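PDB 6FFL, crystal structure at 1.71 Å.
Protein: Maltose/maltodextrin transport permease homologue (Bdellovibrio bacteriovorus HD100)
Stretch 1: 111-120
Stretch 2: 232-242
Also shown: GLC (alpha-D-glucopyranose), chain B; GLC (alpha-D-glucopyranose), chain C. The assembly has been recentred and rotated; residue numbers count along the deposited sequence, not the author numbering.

Stretch 1, residues 111-120: AVGNHLMLLY
Stretch 2 232-242: INGDWSWGDYQ

Stretch 1 runs from an extended start through a turn into strand 116-120, which pairs antiparallel with strand 232-234; Leu116 lies opposite Gly234, Met117 opposite Asn233 and Leu118 opposite Ile232. Beyond Gly234 the second stretch turns through helical angles at 235-237 into a helix whose axis lies 12.0 Å from the first strand.

At Val112 (chi1 t) a water bridges the stretches, donating to Val112 O and Asp235 OD2, each 2.8 Å away. Gly113, at phi/psi 154/-107, must be glycine: a CB would lie 2.1 Å from Asp235 OD2 and jam against the preceding carbonyl. Asn114 follows at 62/25, its N weakly bonded to Asp235 OD1 (3.0 Å); the carboxylate of Asp235 (chi1 p) thus meets the backbone NH of Asn114 in the turn, with a second weak bond from Asn114 N to Asp235 OD2 at 3.5 Å. The Asn114 amide (chi1 t) serves sugar with both ends: OD1 accepts from chain B glucose O2 at 2.5 Å, and ND2 donates to its O3 at 3.0 Å. Trp236 (chi1 p, chi2 81°) lays one face against both glucoses, a typical role for tryptophan in sugar binding.

His115 (chi1 p) accepts a weak bond at its O from Asp235 N (3.3 Å), while Gly234 CA approaches that oxygen to 3.1 Å. Leu116 (m, t) sets CD2 3.7 Å from Trp236 CH2; a CB on Gly234 would strike Trp236 CZ3, so glycine leaves room for the indole.

Met117, at -157/172, makes the paired bonds: its N to Asn233 O, 3.0 Å, and Asn233 N to its O, 3.2 Å. Its flexible side chain (p, t, p) carries SD to the edge of Trp238, accepting a weak bond from NE1 at 3.4 Å. Leu118 (t, p) meets Ile232 (m, t), CD1 to CG1 4.2 Å. Leu119 (m, p) packs CD2 3.9 Å from Tyr241 CD2, whereas Tyr120 makes no contact.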

ATOM      1  N   ALA A 111      12.029  -1.026  -2.312  1.00 13.14           N
ATOM      2  CA  ALA A 111      11.573   0.169  -3.004  1.00 14.69           C
ATOM      3  C   ALA A 111      11.006   1.126  -1.968  1.00 15.61           C
ATOM      4  O   ALA A 111      10.880   0.798  -0.788  1.00 17.24           O
ATOM      5  CB  ALA A 111      10.528  -0.167  -4.083  1.00 15.62           C
ATOM      6  N   VAL A 112      10.677   2.327  -2.406  1.00 13.70           N
ATOM      7  CA  VAL A 112      10.016   3.300  -1.550  1.00 10.52           C
ATOM      8  C   VAL A 112       8.789   3.801  -2.292  1.00 12.59           C
ATOM      9  O   VAL A 112       8.839   4.053  -3.502  1.00 14.87           O
ATOM     10  CB  VAL A 112      10.966   4.457  -1.161  1.00 13.99           C
ATOM     11  CG1 VAL A 112      10.217   5.613  -0.527  1.00 16.60           C
ATOM     12  CG2 VAL A 112      12.051   3.938  -0.196  1.00 18.26           C
ATOM     13  N   GLY A 113       7.676   3.918  -1.580  1.00 11.19           N
ATOM     14  CA  GLY A 113       6.457   4.400  -2.204  1.00 13.35           C
ATOM     15  C   GLY A 113       5.264   3.857  -1.447  1.00 11.39           C
ATOM     16  O   GLY A 113       4.984   4.306  -0.337  1.00 12.99           O
ATOM     17  N   ASN A 114       4.572   2.891  -2.037  1.00 11.33           N
ATOM     18  CA  ASN A 114       3.370   2.307  -1.448  1.00 10.43           C
ATOM     19  C   ASN A 114       2.267   3.344  -1.282  1.00 14.88           C
ATOM     20  O   ASN A 114       1.394   3.197  -0.429  1.00 17.51           O
ATOM     21  CB  ASN A 114       3.692   1.634  -0.102  1.00 13.31           C
ATOM     22  CG  ASN A 114       2.678   0.579   0.262  1.00 18.56           C
ATOM     23  OD1 ASN A 114       2.364  -0.285  -0.554  1.00 15.18           O
ATOM     24  ND2 ASN A 114       2.144   0.650   1.481  1.00 14.88           N
ATOM     25  N   HIS A 115       2.301   4.397  -2.092  1.00 13.71           N
ATOM     26  CA  HIS A 115       1.457   5.566  -1.915  1.00 13.28           C
ATOM     27  C   HIS A 115       0.326   5.571  -2.937  1.00 14.85           C
ATOM     28  O   HIS A 115       0.513   5.171  -4.093  1.00 14.67           O
ATOM     29  CB  HIS A 115       2.280   6.850  -2.042  1.00 14.93           C
ATOM     30  CG  HIS A 115       3.105   6.931  -3.295  1.00 16.27           C
ATOM     31  ND1 HIS A 115       4.048   5.977  -3.635  1.00 13.38           N
ATOM     32  CD2 HIS A 115       3.138   7.857  -4.281  1.00 14.67           C
ATOM     33  CE1 HIS A 115       4.626   6.320  -4.774  1.00 17.87           C
ATOM     34  NE2 HIS A 115       4.091   7.458  -5.188  1.00 18.09           N
ATOM     35  N   LEU A 116      -0.839   6.051  -2.509  1.00 11.45           N
ATOM     36  CA  LEU A 116      -1.992   6.199  -3.384  1.00  9.70           C
ATOM     37  C   LEU A 116      -1.943   7.516  -4.147  1.00 14.55           C
ATOM     38  O   LEU A 116      -1.378   8.512  -3.687  1.00 13.88           O
ATOM     39  CB  LEU A 116      -3.282   6.138  -2.579  1.00 14.11           C
ATOM     40  CG  LEU A 116      -3.542   4.799  -1.910  1.00 12.38           C
ATOM     41  CD1 LEU A 116      -4.757   4.942  -0.982  1.00 10.72           C
ATOM     42  CD2 LEU A 116      -3.772   3.711  -2.942  1.00 11.01           C
ATOM     43  N   MET A 117      -2.575   7.519  -5.317  1.00 11.03           N
ATOM     44  CA  MET A 117      -2.582   8.700  -6.169  1.00 11.68           C
ATOM     45  C   MET A 117      -3.797   8.602  -7.076  1.00 15.54           C
ATOM     46  O   MET A 117      -4.477   7.579  -7.111  1.00 11.66           O
ATOM     47  CB  MET A 117      -1.292   8.790  -6.986  1.00 11.93           C
ATOM     48  CG  MET A 117      -1.210   7.752  -8.088  1.00 10.73           C
ATOM     49  SD  MET A 117       0.479   7.259  -8.493  1.00 14.08           S
ATOM     50  CE  MET A 117       0.878   6.217  -7.075  1.00 13.61           C
ATOM     51  N   LEU A 118      -4.060   9.678  -7.817  1.00 11.10           N
ATOM     52  CA  LEU A 118      -5.054   9.634  -8.882  1.00 14.16           C
ATOM     53  C   LEU A 118      -4.378   9.138 -10.153  1.00 13.42           C
ATOM     54  O   LEU A 118      -3.275   9.580 -10.489  1.00 16.01           O
ATOM     55  CB  LEU A 118      -5.680  11.018  -9.112  1.00 10.93           C
ATOM     56  CG  LEU A 118      -6.886  11.047 -10.060  1.00 13.52           C
ATOM     57  CD1 LEU A 118      -8.114  10.526  -9.338  1.00 12.99           C
ATOM     58  CD2 LEU A 118      -7.131  12.465 -10.592  1.00 18.78           C
ATOM     59  N   LEU A 119      -5.007   8.178 -10.826  1.00 11.73           N
ATOM     60  CA  LEU A 119      -4.578   7.746 -12.147  1.00 11.57           C
ATOM     61  C   LEU A 119      -5.702   8.095 -13.097  1.00 11.03           C
ATOM     62  O   LEU A 119      -6.877   8.012 -12.724  1.00 14.11           O
ATOM     63  CB  LEU A 119      -4.285   6.231 -12.211  1.00 12.75           C
ATOM     64  CG  LEU A 119      -3.174   5.712 -11.288  1.00 16.30           C
ATOM     65  CD1 LEU A 119      -3.727   5.362  -9.905  1.00 15.48           C
ATOM     66  CD2 LEU A 119      -2.507   4.494 -11.933  1.00 15.84           C
ATOM     67  N   TYR A 120      -5.357   8.482 -14.318  1.00 12.82           N
ATOM     68  CA  TYR A 120      -6.393   8.841 -15.272  1.00 16.69           C
ATOM     69  C   TYR A 120      -6.034   8.267 -16.630  1.00 15.90           C
ATOM     70  O   TYR A 120      -4.857   8.227 -17.001  1.00 17.00           O
ATOM     71  CB  TYR A 120      -6.601  10.367 -15.361  1.00 14.39           C
ATOM     72  CG  TYR A 120      -5.363  11.197 -15.645  1.00 15.72           C
ATOM     73  CD1 TYR A 120      -4.521  11.604 -14.616  1.00 17.66           C
ATOM     74  CD2 TYR A 120      -5.059  11.602 -16.942  1.00 17.21           C
ATOM     75  CE1 TYR A 120      -3.392  12.383 -14.875  1.00 18.60           C
ATOM     76  CE2 TYR A 120      -3.936  12.373 -17.207  1.00 25.13           C
ATOM     77  CZ  TYR A 120      -3.111  12.759 -16.173  1.00 20.83           C
ATOM     78  OH  TYR A 120      -2.000  13.530 -16.440  1.00 20.40           O
ATOM     79  N   ILE A 232      -8.206   5.608  -8.140  1.00 12.60           N
ATOM     80  CA  ILE A 232      -7.261   5.842  -7.054  1.00 10.45           C
ATOM     81  C   ILE A 232      -6.600   4.506  -6.743  1.00 12.67           C
ATOM     82  O   ILE A 232      -7.282   3.524  -6.430  1.00 14.03           O
ATOM     83  CB  ILE A 232      -7.924   6.459  -5.813  1.00 11.02           C
ATOM     84  CG1 ILE A 232      -8.396   7.878  -6.145  1.00 12.58           C
ATOM     85  CG2 ILE A 232      -6.900   6.521  -4.643  1.00 11.23           C
ATOM     86  CD1 ILE A 232      -9.206   8.542  -5.026  1.00 13.23           C
ATOM     87  N   ASN A 233      -5.275   4.461  -6.865  1.00 12.07           N
ATOM     88  CA  ASN A 233      -4.540   3.226  -6.634  1.00 11.36           C
ATOM     89  C   ASN A 233      -3.091   3.592  -6.344  1.00 10.82           C
ATOM     90  O   ASN A 233      -2.692   4.759  -6.431  1.00 12.22           O
ATOM     91  CB  ASN A 233      -4.661   2.276  -7.842  1.00 12.13           C
ATOM     92  CG  ASN A 233      -4.530   0.806  -7.462  1.00 15.44           C
ATOM     93  OD1 ASN A 233      -4.170   0.469  -6.326  1.00 14.14           O
ATOM     94  ND2 ASN A 233      -4.838  -0.082  -8.409  1.00 15.57           N
ATOM     95  N   GLY A 234      -2.301   2.577  -5.987  1.00 11.26           N
ATOM     96  CA  GLY A 234      -0.951   2.796  -5.512  1.00  8.46           C
ATOM     97  C   GLY A 234       0.105   2.522  -6.582  1.00 12.06           C
ATOM     98  O   GLY A 234      -0.182   2.028  -7.667  1.00 12.78           O
ATOM     99  N   ASP A 235       1.355   2.861  -6.251  1.00 13.75           N
ATOM    100  CA  ASP A 235       2.423   2.691  -7.237  1.00 10.02           C
ATOM    101  C   ASP A 235       2.684   1.220  -7.567  1.00 13.19           C
ATOM    102  O   ASP A 235       3.270   0.929  -8.616  1.00 13.52           O
ATOM    103  CB  ASP A 235       3.707   3.411  -6.776  1.00 11.10           C
ATOM    104  CG  ASP A 235       4.370   2.766  -5.542  1.00 14.35           C
ATOM    105  OD1 ASP A 235       3.695   2.058  -4.761  1.00 14.65           O
ATOM    106  OD2 ASP A 235       5.589   2.989  -5.363  1.00 14.85           O
ATOM    107  N   TRP A 236       2.208   0.282  -6.733  1.00 12.41           N
ATOM    108  CA  TRP A 236       2.325  -1.137  -7.065  1.00 13.87           C
ATOM    109  C   TRP A 236       1.560  -1.501  -8.330  1.00 15.96           C
ATOM    110  O   TRP A 236       1.810  -2.571  -8.899  1.00 16.31           O
ATOM    111  CB  TRP A 236       1.790  -2.011  -5.917  1.00 14.46           C
ATOM    112  CG  TRP A 236       0.347  -1.687  -5.589  1.00 13.96           C
ATOM    113  CD1 TRP A 236      -0.768  -2.131  -6.244  1.00 16.07           C
ATOM    114  CD2 TRP A 236      -0.123  -0.810  -4.548  1.00  9.95           C
ATOM    115  NE1 TRP A 236      -1.900  -1.593  -5.673  1.00 17.55           N
ATOM    116  CE2 TRP A 236      -1.532  -0.782  -4.630  1.00 13.39           C
ATOM    117  CE3 TRP A 236       0.512  -0.060  -3.549  1.00 12.22           C
ATOM    118  CZ2 TRP A 236      -2.319  -0.028  -3.752  1.00 14.89           C
ATOM    119  CZ3 TRP A 236      -0.275   0.699  -2.674  1.00 11.97           C
ATOM    120  CH2 TRP A 236      -1.670   0.709  -2.787  1.00 12.95           C
ATOM    121  N   SER A 237       0.624  -0.652  -8.772  1.00 10.25           N
ATOM    122  CA  SER A 237      -0.239  -0.992  -9.894  1.00 12.43           C
ATOM    123  C   SER A 237       0.285  -0.494 -11.235  1.00 12.91           C
ATOM    124  O   SER A 237      -0.261  -0.887 -12.270  1.00 13.92           O
ATOM    125  CB  SER A 237      -1.653  -0.439  -9.657  1.00 12.33           C
ATOM    126  OG  SER A 237      -1.670   0.992  -9.726  1.00 13.65           O
ATOM    127  N   TRP A 238       1.330   0.337 -11.243  1.00 15.70           N
ATOM    128  CA  TRP A 238       1.798   0.935 -12.492  1.00 14.08           C
ATOM    129  C   TRP A 238       2.177  -0.130 -13.513  1.00 15.36           C
ATOM    130  O   TRP A 238       1.819  -0.036 -14.693  1.00 17.69           O
ATOM    131  CB  TRP A 238       3.007   1.824 -12.226  1.00 12.01           C
ATOM    132  CG  TRP A 238       2.735   3.057 -11.415  1.00 15.60           C
ATOM    133  CD1 TRP A 238       1.523   3.654 -11.178  1.00 18.72           C
ATOM    134  CD2 TRP A 238       3.713   3.855 -10.752  1.00 13.98           C
ATOM    135  NE1 TRP A 238       1.697   4.777 -10.400  1.00 13.53           N
ATOM    136  CE2 TRP A 238       3.038   4.929 -10.138  1.00 13.79           C
ATOM    137  CE3 TRP A 238       5.105   3.768 -10.620  1.00 14.54           C
ATOM    138  CZ2 TRP A 238       3.704   5.897  -9.384  1.00 13.39           C
ATOM    139  CZ3 TRP A 238       5.766   4.740  -9.880  1.00 17.24           C
ATOM    140  CH2 TRP A 238       5.063   5.788  -9.269  1.00 15.67           C
ATOM    141  N   GLY A 239       2.934  -1.138 -13.076  1.00 18.14           N
ATOM    142  CA  GLY A 239       3.431  -2.129 -14.017  1.00 21.70           C
ATOM    143  C   GLY A 239       2.311  -2.868 -14.716  1.00 24.58           C
ATOM    144  O   GLY A 239       2.368  -3.113 -15.923  1.00 21.81           O
ATOM    145  N   ASP A 240       1.260  -3.202 -13.975  1.00 23.70           N
ATOM    146  CA  ASP A 240       0.174  -3.962 -14.573  1.00 26.38           C
ATOM    147  C   ASP A 240      -0.676  -3.116 -15.510  1.00 21.98           C
ATOM    148  O   ASP A 240      -1.182  -3.641 -16.508  1.00 19.83           O
ATOM    149  CB  ASP A 240      -0.653  -4.607 -13.469  1.00 25.11           C
ATOM    150  CG  ASP A 240       0.008  -5.879 -12.944  1.00 42.08           C
ATOM    151  OD1 ASP A 240       0.205  -6.819 -13.743  1.00 52.62           O
ATOM    152  OD2 ASP A 240       0.393  -5.927 -11.767  1.00 28.72           O
ATOM    153  N   TYR A 241      -0.817  -1.808 -15.252  1.00 19.57           N
ATOM    154  CA  TYR A 241      -1.518  -0.980 -16.233  1.00 16.55           C
ATOM    155  C   TYR A 241      -0.685  -0.775 -17.489  1.00 23.37           C
ATOM    156  O   TYR A 241      -1.242  -0.728 -18.593  1.00 25.37           O
ATOM    157  CB  TYR A 241      -1.934   0.369 -15.625  1.00 17.49           C
ATOM    158  CG  TYR A 241      -2.901   0.171 -14.473  1.00 15.36           C
ATOM    159  CD1 TYR A 241      -3.948  -0.736 -14.578  1.00 16.26           C
ATOM    160  CD2 TYR A 241      -2.741   0.861 -13.276  1.00 19.17           C
ATOM    161  CE1 TYR A 241      -4.823  -0.951 -13.520  1.00 19.61           C
ATOM    162  CE2 TYR A 241      -3.603   0.651 -12.215  1.00 16.73           C
ATOM    163  CZ  TYR A 241      -4.633  -0.254 -12.336  1.00 16.31           C
ATOM    164  OH  TYR A 241      -5.483  -0.472 -11.281  1.00 19.39           O
ATOM    165  N   GLN A 242       0.642  -0.681 -17.351  1.00 19.48           N
ATOM    166  CA  GLN A 242       1.510  -0.604 -18.525  1.00 20.87           C
ATOM    167  C   GLN A 242       1.406  -1.868 -19.367  1.00 25.38           C
ATOM    168  O   GLN A 242       1.300  -1.801 -20.598  1.00 27.03           O
ATOM    169  CB  GLN A 242       2.958  -0.359 -18.090  1.00 25.82           C
ATOM    170  CG  GLN A 242       3.229   1.073 -17.656  1.00 31.50           C
ATOM    171  CD  GLN A 242       4.526   1.217 -16.887  1.00 40.66           C
ATOM    172  OE1 GLN A 242       5.179   0.227 -16.541  1.00 38.26           O
ATOM    173  NE2 GLN A 242       4.907   2.457 -16.611  1.00 40.85           N
TER
HETATM  174  C1  GLC B   2      -1.688  -2.191  -0.801  1.00 10.30           C
HETATM  175  C2  GLC B   2      -0.625  -1.652   0.147  1.00  8.49           C
HETATM  176  C3  GLC B   2      -0.853  -2.077   1.590  1.00  9.27           C
HETATM  177  C4  GLC B   2      -2.284  -1.712   1.969  1.00 10.87           C
HETATM  178  C5  GLC B   2      -3.249  -2.384   0.996  1.00 13.95           C
HETATM  179  C6  GLC B   2      -4.705  -2.050   1.342  1.00 13.54           C
HETATM  180  O2  GLC B   2       0.657  -2.113  -0.322  1.00 13.85           O
HETATM  181  O3  GLC B   2       0.075  -1.367   2.429  1.00 13.75           O
HETATM  182  O4  GLC B   2      -2.563  -2.186   3.277  1.00 13.25           O
HETATM  183  O5  GLC B   2      -2.985  -1.880  -0.309  1.00 12.81           O
HETATM  184  O6  GLC B   2      -5.595  -2.960   0.660  1.00 13.42           O
HETATM  185  C1  GLC C   1      -1.327  -5.935  -4.441  1.00 22.37           C
HETATM  186  C2  GLC C   1      -0.044  -5.228  -3.989  1.00 16.36           C
HETATM  187  C3  GLC C   1      -0.169  -4.717  -2.561  1.00 19.78           C
HETATM  188  C4  GLC C   1      -1.450  -3.904  -2.373  1.00 20.13           C
HETATM  189  C5  GLC C   1      -2.664  -4.702  -2.868  1.00 19.02           C
HETATM  190  C6  GLC C   1      -3.940  -3.862  -2.818  1.00 28.57           C
HETATM  191  O1  GLC C   1      -1.478  -7.154  -3.710  1.00 26.13           O
HETATM  192  O2  GLC C   1       1.062  -6.135  -4.023  1.00 17.97           O
HETATM  193  O3  GLC C   1       1.007  -3.940  -2.244  1.00 16.06           O
HETATM  194  O4  GLC C   1      -1.566  -3.589  -0.971  1.00 15.10           O
HETATM  195  O5  GLC C   1      -2.483  -5.105  -4.230  1.00 23.82           O
HETATM  196  O6  GLC C   1      -5.081  -4.672  -3.134  1.00 27.69           O
HETATM  197  O   HOH W   1       7.922   4.344  -6.080  1.00 13.53           O